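Local coordinates for flavodoxin (Streptococcus pneumoniae serotype 4, PDB 5LJL), which binds FMN and probably serves as a low-potential electron donor to a number of redox enzymes, at residues I7-M12 against E18-V23; A53-Y58 against R108-T113; G83-V88 against E141-K146; K101-F106 against S119-V124. All coordinates share one frame; numbering follows the deposited sequence.

Contact 1 of 4, residues I7-M12 against E18-V23; sequences IVFASM and EIADIV. With PO4 (phosphate ion), chain B.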
loop_
_atom_site.group_PDB
_atom_site.type_symbol
_atom_site.label_atom_id
_atom_site.label_comp_id
_atom_site.label_asym_id
_atom_site.label_seq_id
_atom_site.Cartn_x
_atom_site.Cartn_y
_atom_site.Cartn_z
ATOM N N ILE A 7 0.717 -7.253 -0.179
ATOM C CA ILE A 7 -0.085 -6.050 0.050
ATOM C C ILE A 7 -0.593 -6.081 1.488
ATOM O O ILE A 7 -1.250 -7.089 1.907
ATOM C CB ILE A 7 -1.280 -5.987 -0.966
ATOM C CG1 ILE A 7 -0.794 -5.984 -2.416
ATOM C CG2 ILE A 7 -2.236 -4.813 -0.686
ATOM C CD1 ILE A 7 -1.926 -6.098 -3.444
ATOM N N VAL A 8 -0.299 -5.038 2.255
ATOM C CA VAL A 8 -0.747 -4.956 3.659
ATOM C C VAL A 8 -1.681 -3.787 3.758
ATOM O O VAL A 8 -1.313 -2.670 3.340
ATOM C CB VAL A 8 0.450 -4.851 4.610
ATOM C CG1 VAL A 8 -0.039 -4.772 6.064
ATOM C CG2 VAL A 8 1.385 -6.024 4.381
ATOM N N PHE A 9 -2.858 -4.002 4.325
ATOM C CA PHE A 9 -3.867 -2.962 4.394
ATOM C C PHE A 9 -4.377 -2.691 5.818
ATOM O O PHE A 9 -4.285 -3.563 6.719
ATOM C CB PHE A 9 -5.068 -3.211 3.453
ATOM C CG PHE A 9 -5.971 -4.337 3.871
ATOM C CD1 PHE A 9 -6.982 -4.118 4.796
ATOM C CD2 PHE A 9 -5.781 -5.611 3.340
ATOM C CE1 PHE A 9 -7.814 -5.178 5.167
ATOM C CE2 PHE A 9 -6.598 -6.674 3.703
ATOM C CZ PHE A 9 -7.593 -6.443 4.629
ATOM N N ALA A 10 -4.867 -1.487 6.019
ATOM C CA ALA A 10 -5.677 -1.123 7.177
ATOM C C ALA A 10 -6.964 -0.495 6.605
ATOM O O ALA A 10 -6.882 0.330 5.678
ATOM C CB ALA A 10 -4.939 -0.144 8.046
ATOM N N SER A 11 -8.101 -0.786 7.208
ATOM C CA SER A 11 -9.379 -0.333 6.694
ATOM C C SER A 11 -10.392 -0.286 7.828
ATOM O O SER A 11 -10.554 -1.295 8.521
ATOM C CB SER A 11 -9.873 -1.263 5.579
ATOM O OG SER A 11 -11.045 -0.722 4.951
ATOM N N MET A 12 -11.030 0.854 8.025
ATOM C CA MET A 12 -12.097 1.005 9.061
ATOM C C MET A 12 -13.483 0.808 8.454
ATOM O O MET A 12 -14.301 0.048 9.025
ATOM C CB MET A 12 -11.997 2.404 9.773
ATOM C CG MET A 12 -12.764 2.524 11.082
ATOM S SD MET A 12 -12.283 4.123 11.806
ATOM C CE MET A 12 -11.023 3.458 12.912
ATOM N N GLU A 18 -11.083 -2.456 -0.249
ATOM C CA GLU A 18 -11.555 -2.624 -1.614
ATOM C C GLU A 18 -10.454 -2.186 -2.614
ATOM O O GLU A 18 -10.202 -2.839 -3.627
ATOM C CB GLU A 18 -12.775 -1.767 -1.858
ATOM C CG GLU A 18 -13.282 -1.920 -3.245
ATOM C CD GLU A 18 -14.670 -1.418 -3.415
ATOM O OE1 GLU A 18 -15.425 -2.139 -4.101
ATOM O OE2 GLU A 18 -14.978 -0.316 -2.889
ATOM N N ILE A 19 -9.784 -1.107 -2.271
ATOM C CA ILE A 19 -8.654 -0.587 -3.066
ATOM C C ILE A 19 -7.508 -1.550 -3.111
ATOM O O ILE A 19 -6.918 -1.747 -4.190
ATOM C CB ILE A 19 -8.257 0.780 -2.489
ATOM C CG1 ILE A 19 -9.338 1.848 -2.829
ATOM C CG2 ILE A 19 -6.827 1.174 -2.815
ATOM C CD1 ILE A 19 -9.205 3.081 -1.902
ATOM N N ALA A 20 -7.146 -2.133 -1.960
ATOM C CA ALA A 20 -6.097 -3.161 -1.900
ATOM C C ALA A 20 -6.459 -4.314 -2.850
ATOM O O ALA A 20 -5.617 -4.880 -3.572
ATOM C CB ALA A 20 -5.975 -3.675 -0.460
ATOM N N ASP A 21 -7.719 -4.724 -2.762
ATOM C CA ASP A 21 -8.235 -5.814 -3.587
ATOM C C ASP A 21 -8.211 -5.549 -5.090
ATOM O O ASP A 21 -7.882 -6.497 -5.860
ATOM C CB ASP A 21 -9.633 -6.217 -3.092
ATOM C CG ASP A 21 -9.604 -6.961 -1.768
ATOM O OD1 ASP A 21 -8.562 -7.592 -1.361
ATOM O OD2 ASP A 21 -10.706 -6.938 -1.136
ATOM N N ILE A 22 -8.492 -4.311 -5.495
ATOM C CA ILE A 22 -8.370 -3.935 -6.888
ATOM C C ILE A 22 -6.932 -4.110 -7.385
ATOM O O ILE A 22 -6.699 -4.586 -8.514
ATOM C CB ILE A 22 -8.885 -2.503 -7.108
ATOM C CG1 ILE A 22 -10.387 -2.459 -6.887
ATOM C CG2 ILE A 22 -8.465 -1.872 -8.435
ATOM C CD1 ILE A 22 -10.907 -1.104 -6.492
ATOM N N VAL A 23 -5.981 -3.615 -6.583
ATOM C CA VAL A 23 -4.579 -3.746 -6.961
ATOM C C VAL A 23 -4.142 -5.208 -7.033
ATOM O O VAL A 23 -3.540 -5.615 -8.025
ATOM C CB VAL A 23 -3.691 -2.960 -5.966
ATOM C CG1 VAL A 23 -2.220 -3.214 -6.234
ATOM C CG2 VAL A 23 -4.020 -1.444 -6.036
HETATM P P PO4 B . -11.539 3.121 4.987
HETATM O O1 PO4 B . -10.825 1.877 4.627
HETATM O O2 PO4 B . -12.992 3.069 4.561
HETATM O O3 PO4 B . -10.884 4.292 4.354
HETATM O O4 PO4 B . -11.508 3.300 6.426
#
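Ala20 faces the strand from helix 18-23, and its CB sits between two strand side chains: Ile7 CG2 lies 3.9 Å from Ala20 CB, and Phe9 CB lies 4.0 Å from Ala20 CB. The short axes lie 9.1 Å apart and run almost antiparallel, at 171°. Ile7 holds CG2 anti to its backbone N and CG1 beside that N (chi1 -59°), which points the CG1 branch toward Val23, where CD1 of Ile7 comes 4.0 Å from Val23 CG1, the two side chains meeting at a slant. The Phe9 ring meets the Ala20 methyl only obliquely and goes on to Val36 and Glu38 of strand 33-38. Strand 4-9, helix 15-29 and strand 33-38 form the first beta-alpha-beta unit of the flavodoxin fold, and the loop after the strand is the one that, in flavodoxins, wraps the phosphate of FMN. A phosphate ion, probably from the crystallisation liquor, occupies this loop. At this end packing gives way to polar contacts: Ser11 and Met12 do not touch the helix segment, but Ser11 OG donates to phosphate O1 at 2.6 Å and Met12 N to phosphate O4 at 3.0 Å. Thr13 OG1, Asn15 N and Thr16 N complete the grip on the anion, while Met12 itself is exposed.

Contact 2 of 4, residues A53-Y58 against R108-T113; sequences AIVATY and RVFVST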
loop_
_atom_site.group_PDB
_atom_site.type_symbol
_atom_site.label_atom_id
_atom_site.label_comp_id
_atom_site.label_asym_id
_atom_site.label_seq_id
_atom_site.Cartn_x
_atom_site.Cartn_y
_atom_site.Cartn_z
ATOM N N ALA A 53 6.516 -4.757 -2.304
ATOM C CA ALA A 53 5.845 -4.404 -1.006
ATOM C C ALA A 53 4.868 -3.249 -1.197
ATOM O O ALA A 53 5.328 -2.186 -1.629
ATOM C CB ALA A 53 6.890 -4.012 0.028
ATOM N N ILE A 54 3.599 -3.426 -0.821
ATOM C CA ILE A 54 2.558 -2.398 -0.967
ATOM C C ILE A 54 1.842 -2.224 0.387
ATOM O O ILE A 54 1.456 -3.244 1.039
ATOM C CB ILE A 54 1.567 -2.736 -2.074
ATOM C CG1 ILE A 54 2.252 -2.810 -3.459
ATOM C CG2 ILE A 54 0.378 -1.792 -2.091
ATOM C CD1 ILE A 54 1.496 -3.548 -4.485
ATOM N N VAL A 55 1.652 -0.963 0.772
ATOM C CA VAL A 55 0.783 -0.596 1.880
ATOM C C VAL A 55 -0.405 0.149 1.315
ATOM O O VAL A 55 -0.230 1.073 0.504
ATOM C CB VAL A 55 1.483 0.243 2.970
ATOM C CG1 VAL A 55 0.496 0.901 3.911
ATOM C CG2 VAL A 55 2.520 -0.629 3.673
ATOM N N ALA A 56 -1.581 -0.280 1.773
ATOM C CA ALA A 56 -2.830 0.430 1.503
ATOM C C ALA A 56 -3.374 0.897 2.837
ATOM O O ALA A 56 -3.695 0.072 3.703
ATOM C CB ALA A 56 -3.807 -0.545 0.801
ATOM N N THR A 57 -3.509 2.187 3.063
ATOM C CA THR A 57 -3.934 2.702 4.375
ATOM C C THR A 57 -4.925 3.844 4.305
ATOM O O THR A 57 -4.817 4.705 3.459
ATOM C CB THR A 57 -2.678 3.090 5.213
ATOM O OG1 THR A 57 -3.069 3.368 6.576
ATOM C CG2 THR A 57 -1.901 4.246 4.596
ATOM N N TYR A 58 -5.847 3.880 5.257
ATOM C CA TYR A 58 -6.673 5.070 5.538
ATOM C C TYR A 58 -5.814 5.975 6.497
ATOM O O TYR A 58 -4.724 5.608 6.910
ATOM C CB TYR A 58 -8.029 4.700 6.141
ATOM C CG TYR A 58 -8.028 4.116 7.557
ATOM C CD1 TYR A 58 -7.798 2.795 7.756
ATOM C CD2 TYR A 58 -8.277 4.906 8.678
ATOM C CE1 TYR A 58 -7.902 2.224 9.039
ATOM C CE2 TYR A 58 -8.298 4.384 9.973
ATOM C CZ TYR A 58 -8.112 3.044 10.169
ATOM O OH TYR A 58 -8.142 2.490 11.436
ATOM N N ARG A 108 7.251 7.877 2.828
ATOM C CA ARG A 108 8.523 8.300 3.433
ATOM C C ARG A 108 9.213 7.215 4.211
ATOM O O ARG A 108 10.437 7.058 4.107
ATOM C CB ARG A 108 8.309 9.558 4.294
ATOM C CG ARG A 108 7.906 10.763 3.485
ATOM C CD ARG A 108 9.085 11.466 2.787
ATOM N NE ARG A 108 8.694 12.844 2.339
ATOM C CZ ARG A 108 9.465 13.953 2.327
ATOM N NH1 ARG A 108 10.738 13.944 2.736
ATOM N NH2 ARG A 108 8.939 15.109 1.911
ATOM N N VAL A 109 8.469 6.442 4.991
ATOM C CA VAL A 109 9.061 5.344 5.708
ATOM C C VAL A 109 9.654 4.298 4.776
ATOM O O VAL A 109 10.777 3.772 5.036
ATOM C CB VAL A 109 8.149 4.790 6.847
ATOM C CG1 VAL A 109 7.117 3.855 6.317
ATOM C CG2 VAL A 109 9.012 4.037 7.863
ATOM N N PHE A 110 8.963 3.988 3.662
ATOM C CA PHE A 110 9.551 3.104 2.664
ATOM C C PHE A 110 10.887 3.656 2.044
ATOM O O PHE A 110 11.883 2.886 1.925
ATOM C CB PHE A 110 8.569 2.782 1.554
ATOM C CG PHE A 110 7.689 1.586 1.838
ATOM C CD1 PHE A 110 8.229 0.312 1.966
ATOM C CD2 PHE A 110 6.310 1.738 1.788
ATOM C CE1 PHE A 110 7.405 -0.781 2.128
ATOM C CE2 PHE A 110 5.459 0.617 1.877
ATOM C CZ PHE A 110 6.018 -0.639 2.078
ATOM N N VAL A 111 10.906 4.936 1.764
ATOM C CA VAL A 111 12.133 5.598 1.230
ATOM C C VAL A 111 13.277 5.311 2.248
ATOM O O VAL A 111 14.404 4.925 1.839
ATOM C CB VAL A 111 12.013 7.090 1.097
ATOM C CG1 VAL A 111 13.405 7.666 0.802
ATOM C CG2 VAL A 111 11.078 7.493 -0.015
ATOM N N SER A 112 12.950 5.481 3.527
ATOM C CA SER A 112 13.981 5.337 4.602
ATOM C C SER A 112 14.594 3.941 4.690
ATOM O O SER A 112 15.722 3.833 5.148
ATOM C CB SER A 112 13.455 5.841 5.947
ATOM O OG SER A 112 12.654 4.902 6.682
ATOM N N THR A 113 13.889 2.888 4.264
ATOM C CA THR A 113 14.351 1.516 4.281
ATOM C C THR A 113 15.307 1.161 3.133
ATOM O O THR A 113 15.944 0.099 3.172
ATOM C CB THR A 113 13.206 0.503 4.170
ATOM O OG1 THR A 113 12.604 0.512 2.843
ATOM C CG2 THR A 113 12.158 0.684 5.269
#
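The ring of Phe110 reaches from helix 108-113 to Ala53 and Val55, two residues on one side of the strand with Ile54 between them pointing the other way. Its outer end does all the touching. Phe110 CE1 lies 3.9 Å from Ala53 CB, Phe110 CE2 lies 3.7 Å from Val55 CG2, and Phe110 CZ is shared, at 4.0 Å from Ala53 CB and 3.8 Å from Val55 CG2. Both methyls approach the ring obliquely. The nearest CA atoms, those of Ala53 and Phe110, are 9.1 Å apart, and the ring spans this distance; its chi1 of -88° is rotated away from the staggered position. Val55 turns CG1 anti to its own N (chi1 165°) and leaves CG2, beside that N, as the branch that meets the ring. No hydrogen bond crosses the contact, so this single ring and two aliphatic side chains carry it. The ring also stacks with Tyr86 and touches Val88 of the neighbouring strand. On the helix, Thr113 folds its hydroxyl back on the chain: OG1 donates to Phe110 O at 2.6 Å, in the carbonyl plane and on a lone pair, and Thr113 N reaches the same oxygen. Ser112 OG donates to Val109 O at 2.7 Å, but from 17° out of the carbonyl plane. An aromatic side chain of a covering helix whose ring end rests against a central parallel strand is ordinary core packing in the alpha/beta/alpha sandwich of a flavodoxin.

Contact 3 of 4, residues G83-V88 against E141-K146; sequences GKIYGV and EELAAK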
loop_
_atom_site.group_PDB
_atom_site.type_symbol
_atom_site.label_atom_id
_atom_site.label_comp_id
_atom_site.label_asym_id
_atom_site.label_seq_id
_atom_site.Cartn_x
_atom_site.Cartn_y
_atom_site.Cartn_z
ATOM N N GLY A 83 16.708 -3.377 -2.713
ATOM C CA GLY A 83 16.328 -4.348 -3.738
ATOM C C GLY A 83 14.853 -4.662 -3.842
ATOM O O GLY A 83 14.471 -5.503 -4.656
ATOM N N LYS A 84 14.014 -4.018 -3.019
ATOM C CA LYS A 84 12.581 -4.235 -3.128
ATOM C C LYS A 84 11.964 -3.007 -3.837
ATOM O O LYS A 84 12.460 -1.913 -3.683
ATOM C CB LYS A 84 11.919 -4.377 -1.750
ATOM C CG LYS A 84 12.567 -5.355 -0.735
ATOM C CD LYS A 84 12.490 -6.757 -1.188
ATOM C CE LYS A 84 13.086 -7.753 -0.192
ATOM N NZ LYS A 84 13.294 -9.069 -0.842
ATOM N N ILE A 85 10.892 -3.233 -4.568
ATOM C CA ILE A 85 10.059 -2.199 -5.217
ATOM C C ILE A 85 8.857 -1.978 -4.277
ATOM O O ILE A 85 8.258 -2.987 -3.776
ATOM C CB ILE A 85 9.541 -2.679 -6.593
ATOM C CG1 ILE A 85 10.662 -3.149 -7.533
ATOM C CG2 ILE A 85 8.645 -1.619 -7.317
ATOM C CD1 ILE A 85 11.888 -2.353 -7.466
ATOM N N TYR A 86 8.452 -0.716 -4.056
ATOM C CA TYR A 86 7.265 -0.508 -3.236
ATOM C C TYR A 86 6.260 0.425 -3.940
ATOM O O TYR A 86 6.599 1.162 -4.844
ATOM C CB TYR A 86 7.623 0.080 -1.855
ATOM C CG TYR A 86 7.975 1.564 -1.845
ATOM C CD1 TYR A 86 7.000 2.542 -1.649
ATOM C CD2 TYR A 86 9.299 1.972 -1.921
ATOM C CE1 TYR A 86 7.338 3.909 -1.621
ATOM C CE2 TYR A 86 9.658 3.326 -1.883
ATOM C CZ TYR A 86 8.685 4.289 -1.692
ATOM O OH TYR A 86 9.044 5.622 -1.695
ATOM N N GLY A 87 5.063 0.422 -3.402
ATOM C CA GLY A 87 4.081 1.445 -3.685
ATOM C C GLY A 87 3.122 1.609 -2.535
ATOM O O GLY A 87 3.006 0.718 -1.648
ATOM N N VAL A 88 2.436 2.736 -2.545
ATOM C CA VAL A 88 1.504 3.079 -1.457
ATOM C C VAL A 88 0.214 3.644 -2.033
ATOM O O VAL A 88 0.227 4.482 -2.961
ATOM C CB VAL A 88 2.076 4.082 -0.413
ATOM C CG1 VAL A 88 1.221 4.184 0.834
ATOM C CG2 VAL A 88 3.462 3.657 -0.009
ATOM N N GLU A 141 0.036 -2.100 -12.945
ATOM C CA GLU A 141 0.680 -2.481 -14.245
ATOM C C GLU A 141 2.139 -1.929 -14.316
ATOM O O GLU A 141 3.053 -2.603 -14.842
ATOM C CB GLU A 141 -0.157 -1.951 -15.417
ATOM C CG GLU A 141 -1.485 -2.666 -15.576
ATOM C CD GLU A 141 -2.612 -1.881 -16.186
ATOM O OE1 GLU A 141 -2.367 -0.848 -16.822
ATOM O OE2 GLU A 141 -3.782 -2.381 -16.147
ATOM N N GLU A 142 2.383 -0.725 -13.759
ATOM C CA GLU A 142 3.730 -0.158 -13.716
ATOM C C GLU A 142 4.628 -0.969 -12.765
ATOM O O GLU A 142 5.752 -1.266 -13.099
ATOM C CB GLU A 142 3.694 1.342 -13.379
ATOM C CG GLU A 142 5.093 1.945 -13.313
ATOM C CD GLU A 142 5.145 3.430 -13.192
ATOM O OE1 GLU A 142 4.104 4.001 -12.842
ATOM O OE2 GLU A 142 6.217 4.011 -13.559
ATOM N N LEU A 143 4.123 -1.358 -11.586
ATOM C CA LEU A 143 4.911 -2.249 -10.724
ATOM C C LEU A 143 5.272 -3.585 -11.348
ATOM O O LEU A 143 6.413 -4.078 -11.221
ATOM C CB LEU A 143 4.126 -2.482 -9.412
ATOM C CG LEU A 143 3.877 -1.267 -8.500
ATOM C CD1 LEU A 143 3.149 -1.750 -7.243
ATOM C CD2 LEU A 143 5.152 -0.517 -8.148
ATOM N N ALA A 144 4.273 -4.203 -11.978
ATOM C CA ALA A 144 4.490 -5.428 -12.747
ATOM C C ALA A 144 5.583 -5.201 -13.823
ATOM O O ALA A 144 6.456 -6.051 -14.024
ATOM C CB ALA A 144 3.198 -5.950 -13.360
ATOM N N ALA A 145 5.521 -4.107 -14.556
ATOM C CA ALA A 145 6.515 -3.842 -15.593
ATOM C C ALA A 145 7.990 -3.864 -15.044
ATOM O O ALA A 145 8.928 -4.224 -15.759
ATOM C CB ALA A 145 6.226 -2.518 -16.277
ATOM N N LYS A 146 8.162 -3.388 -13.824
ATOM C CA LYS A 146 9.475 -3.151 -13.202
ATOM C C LYS A 146 10.026 -4.386 -12.518
ATOM O O LYS A 146 11.242 -4.532 -12.317
ATOM C CB LYS A 146 9.413 -1.938 -12.299
ATOM C CG LYS A 146 9.256 -0.667 -13.106
ATOM C CD LYS A 146 9.105 0.612 -12.305
ATOM C CE LYS A 146 8.992 1.784 -13.258
ATOM N NZ LYS A 146 8.688 3.091 -12.634
#
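The C-terminal helix of the flavodoxin fold packs here on the start of strand 85-92, and Leu143 is its point of contact. Leu143 CD2 lies 3.8 Å from Ile85 CG2 and 4.0 Å from Tyr86 O, the side chains of Leu143 and Ile85 running alongside each other with opposite headings. The CB of Leu143 does not aim at the strand; CG, anti to the carbonyl carbon (chi1 -64°), brings the branched end nearer. A chi2 of -177° sends CD1 on in line with the chain, and the other methyl, CD2, makes the contacts with Ile85 and Tyr86 O. Ile85 meets it with CG2, the branch anti to its backbone N. Two residues on, Gly87 has no side chain, which probably lets Leu143 CD1 come close to the strand; Leu143 also touches Ile52 and Ile54 of strand 52-56. Tyr86 points to the other face of the sheet, where its OH is hydrogen-bonded to Asp107. Beside the apolar contact, a charged pair reaches the edge strand 116-125: Lys146 sets out toward strand 85-92, and its ammonium end turns off to Glu142, NZ forming a salt bridge 2.8 Å from Glu142 OE2, approached 37° out of the carboxylate plane. Gly118 O is a second partner of that NZ, and Glu142 OE1 bonds Ser119 OG. A C-terminal helix covering one face of the parallel sheet belongs to the alpha/beta/alpha flavodoxin sandwich.

Contact 4 of 4, residues K101-F106 against S119-V124; sequences KAVDDF and SECVKV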
loop_
_atom_site.group_PDB
_atom_site.type_symbol
_atom_site.label_atom_id
_atom_site.label_comp_id
_atom_site.label_asym_id
_atom_site.label_seq_id
_atom_site.Cartn_x
_atom_site.Cartn_y
_atom_site.Cartn_z
ATOM N N LYS A 101 -2.956 11.706 4.428
ATOM C CA LYS A 101 -1.615 11.989 4.924
ATOM C C LYS A 101 -0.913 10.674 5.332
ATOM O O LYS A 101 0.293 10.619 5.206
ATOM C CB LYS A 101 -1.613 13.000 6.042
ATOM C CG LYS A 101 -0.250 13.182 6.679
ATOM C CD LYS A 101 -0.204 14.480 7.387
ATOM C CE LYS A 101 1.113 14.609 8.127
ATOM N NZ LYS A 101 1.380 16.049 8.387
ATOM N N ALA A 102 -1.633 9.646 5.788
ATOM C CA ALA A 102 -0.960 8.381 6.119
ATOM C C ALA A 102 -0.261 7.748 4.864
ATOM O O ALA A 102 0.755 7.039 5.024
ATOM C CB ALA A 102 -1.889 7.355 6.819
ATOM N N VAL A 103 -0.809 7.979 3.667
ATOM C CA VAL A 103 -0.198 7.493 2.394
ATOM C C VAL A 103 1.187 8.162 2.230
ATOM O O VAL A 103 2.219 7.467 2.002
ATOM C CB VAL A 103 -1.133 7.718 1.145
ATOM C CG1 VAL A 103 -0.379 7.436 -0.156
ATOM C CG2 VAL A 103 -2.462 6.973 1.263
ATOM N N ASP A 104 1.235 9.475 2.437
ATOM C CA ASP A 104 2.475 10.216 2.370
ATOM C C ASP A 104 3.454 9.730 3.428
ATOM O O ASP A 104 4.656 9.551 3.155
ATOM C CB ASP A 104 2.230 11.722 2.530
ATOM C CG ASP A 104 1.663 12.349 1.332
ATOM O OD1 ASP A 104 1.505 11.718 0.257
ATOM O OD2 ASP A 104 1.343 13.554 1.464
ATOM N N ASP A 105 2.974 9.494 4.640
ATOM C CA ASP A 105 3.851 9.024 5.719
ATOM C C ASP A 105 4.468 7.653 5.447
ATOM O O ASP A 105 5.639 7.423 5.738
ATOM C CB ASP A 105 3.080 8.991 7.021
ATOM C CG ASP A 105 2.657 10.376 7.499
ATOM O OD1 ASP A 105 3.169 11.399 7.000
ATOM O OD2 ASP A 105 1.736 10.350 8.301
ATOM N N PHE A 106 3.674 6.753 4.865
ATOM C CA PHE A 106 4.182 5.404 4.501
ATOM C C PHE A 106 5.117 5.484 3.295
ATOM O O PHE A 106 6.088 4.688 3.211
ATOM C CB PHE A 106 3.054 4.389 4.297
ATOM C CG PHE A 106 2.729 3.599 5.517
ATOM C CD1 PHE A 106 3.571 2.557 5.884
ATOM C CD2 PHE A 106 1.679 3.907 6.347
ATOM C CE1 PHE A 106 3.283 1.778 7.017
ATOM C CE2 PHE A 106 1.382 3.152 7.469
ATOM C CZ PHE A 106 2.196 2.069 7.831
ATOM N N SER A 119 5.939 3.312 -8.595
ATOM C CA SER A 119 4.848 4.042 -9.245
ATOM C C SER A 119 4.340 5.115 -8.295
ATOM O O SER A 119 4.447 4.962 -7.064
ATOM C CB SER A 119 3.716 3.039 -9.633
ATOM O OG SER A 119 2.750 3.557 -10.467
ATOM N N GLU A 120 3.804 6.199 -8.867
ATOM C CA GLU A 120 3.252 7.323 -8.094
ATOM C C GLU A 120 2.156 6.795 -7.113
ATOM O O GLU A 120 1.338 5.938 -7.471
ATOM C CB GLU A 120 2.761 8.345 -9.126
ATOM C CG GLU A 120 2.204 9.637 -8.659
ATOM C CD GLU A 120 1.758 10.546 -9.837
ATOM O OE1 GLU A 120 0.926 11.400 -9.555
ATOM O OE2 GLU A 120 2.198 10.416 -11.026
ATOM N N CYS A 121 2.116 7.316 -5.912
ATOM C CA CYS A 121 1.104 6.820 -4.951
ATOM C C CYS A 121 -0.291 7.196 -5.474
ATOM O O CYS A 121 -0.436 8.197 -6.160
ATOM C CB CYS A 121 1.381 7.404 -3.544
ATOM S SG CYS A 121 1.096 9.168 -3.464
ATOM N N VAL A 122 -1.288 6.387 -5.126
ATOM C CA VAL A 122 -2.675 6.603 -5.564
ATOM C C VAL A 122 -3.503 6.923 -4.332
ATOM O O VAL A 122 -3.668 6.044 -3.491
ATOM C CB VAL A 122 -3.230 5.358 -6.311
ATOM C CG1 VAL A 122 -4.655 5.661 -6.831
ATOM C CG2 VAL A 122 -2.287 4.969 -7.489
ATOM N N LYS A 123 -4.132 8.090 -4.327
ATOM C CA LYS A 123 -4.997 8.567 -3.226
ATOM C C LYS A 123 -6.434 8.681 -3.780
ATOM O O LYS A 123 -6.625 9.197 -4.895
ATOM C CB LYS A 123 -4.541 9.924 -2.726
ATOM C CG LYS A 123 -3.163 9.887 -2.099
ATOM C CD LYS A 123 -2.673 11.308 -1.961
ATOM C CE LYS A 123 -1.414 11.333 -1.100
ATOM N NZ LYS A 123 -0.698 12.642 -1.198
ATOM N N VAL A 124 -7.374 8.040 -3.079
ATOM C CA VAL A 124 -8.771 7.900 -3.512
ATOM C C VAL A 124 -9.639 8.616 -2.465
ATOM O O VAL A 124 -9.489 8.439 -1.261
ATOM C CB VAL A 124 -9.175 6.434 -3.579
ATOM C CG1 VAL A 124 -10.676 6.245 -3.847
ATOM C CG2 VAL A 124 -8.275 5.660 -4.589
#
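Lys123 and Asp104 meet with their side chains crossing at about a right angle, the lysine reaching out from the edge strand and the aspartate coming from the helix. Lys123 leaves the backbone with CG beside its N (chi1 -65°) and is extended from there on, a straight arm that ends with NZ 2.8 Å from Asp104 OD1. The ammonium comes to the syn side of that oxygen, 28° out of the carboxylate plane; OD2 of Asp104 is farther, at 3.5 Å from Lys123 NZ, so the grip is one-sided. Asp104 does not aim at the strand from its CB; the carboxylate at its end brings it in. Next to this polar pair Val103 points toward the strand. Its CG1, anti to the backbone N (chi1 170°), is 3.8 Å from Cys121 CB. The same Val103 methyl passes 4.1 Å from Lys123 CE, so the aliphatic stem of the lysine lies over the valine on the way to the aspartate. Val103 also touches Val88 of the adjacent strand 85-92, which precedes this helix in a beta-alpha-beta unit ending on the edge strand 116-125. Chemically, the contact sets a small apolar patch beside a charged pair: the salt bridge, between two partly exposed residues, is probably partly screened by solvent, and its strength probably varies with ionic conditions more than that of the neighbouring Val103-Cys121 packing.

How the contacts relate
All four contacts pack helices on one five-stranded parallel sheet: contacts 1 and 3 on one face, contacts 2 and 4 on the other. Contacts 2 and 4 share helix 101-113 and are the nearest pair, their centres 8 Å apart. Neighbouring strands tie contacts 1 and 2 together, with Val8 N 2.8 Å from Ile54 O; contacts 2 and 3, with Ala53 N 2.9 Å from Ile85 O; and contacts 3 and 4, with Val88 O 3.3 Å from Val122 N. Contacts 1 and 3, about 6 Å apart at nearest atoms, do not touch. The phosphate sits at contact 1, consistent with the FMN phosphate loop of flavodoxins; contact 2 comes close to that loop, with Met12 CE 3.4 Å from Tyr58 OH.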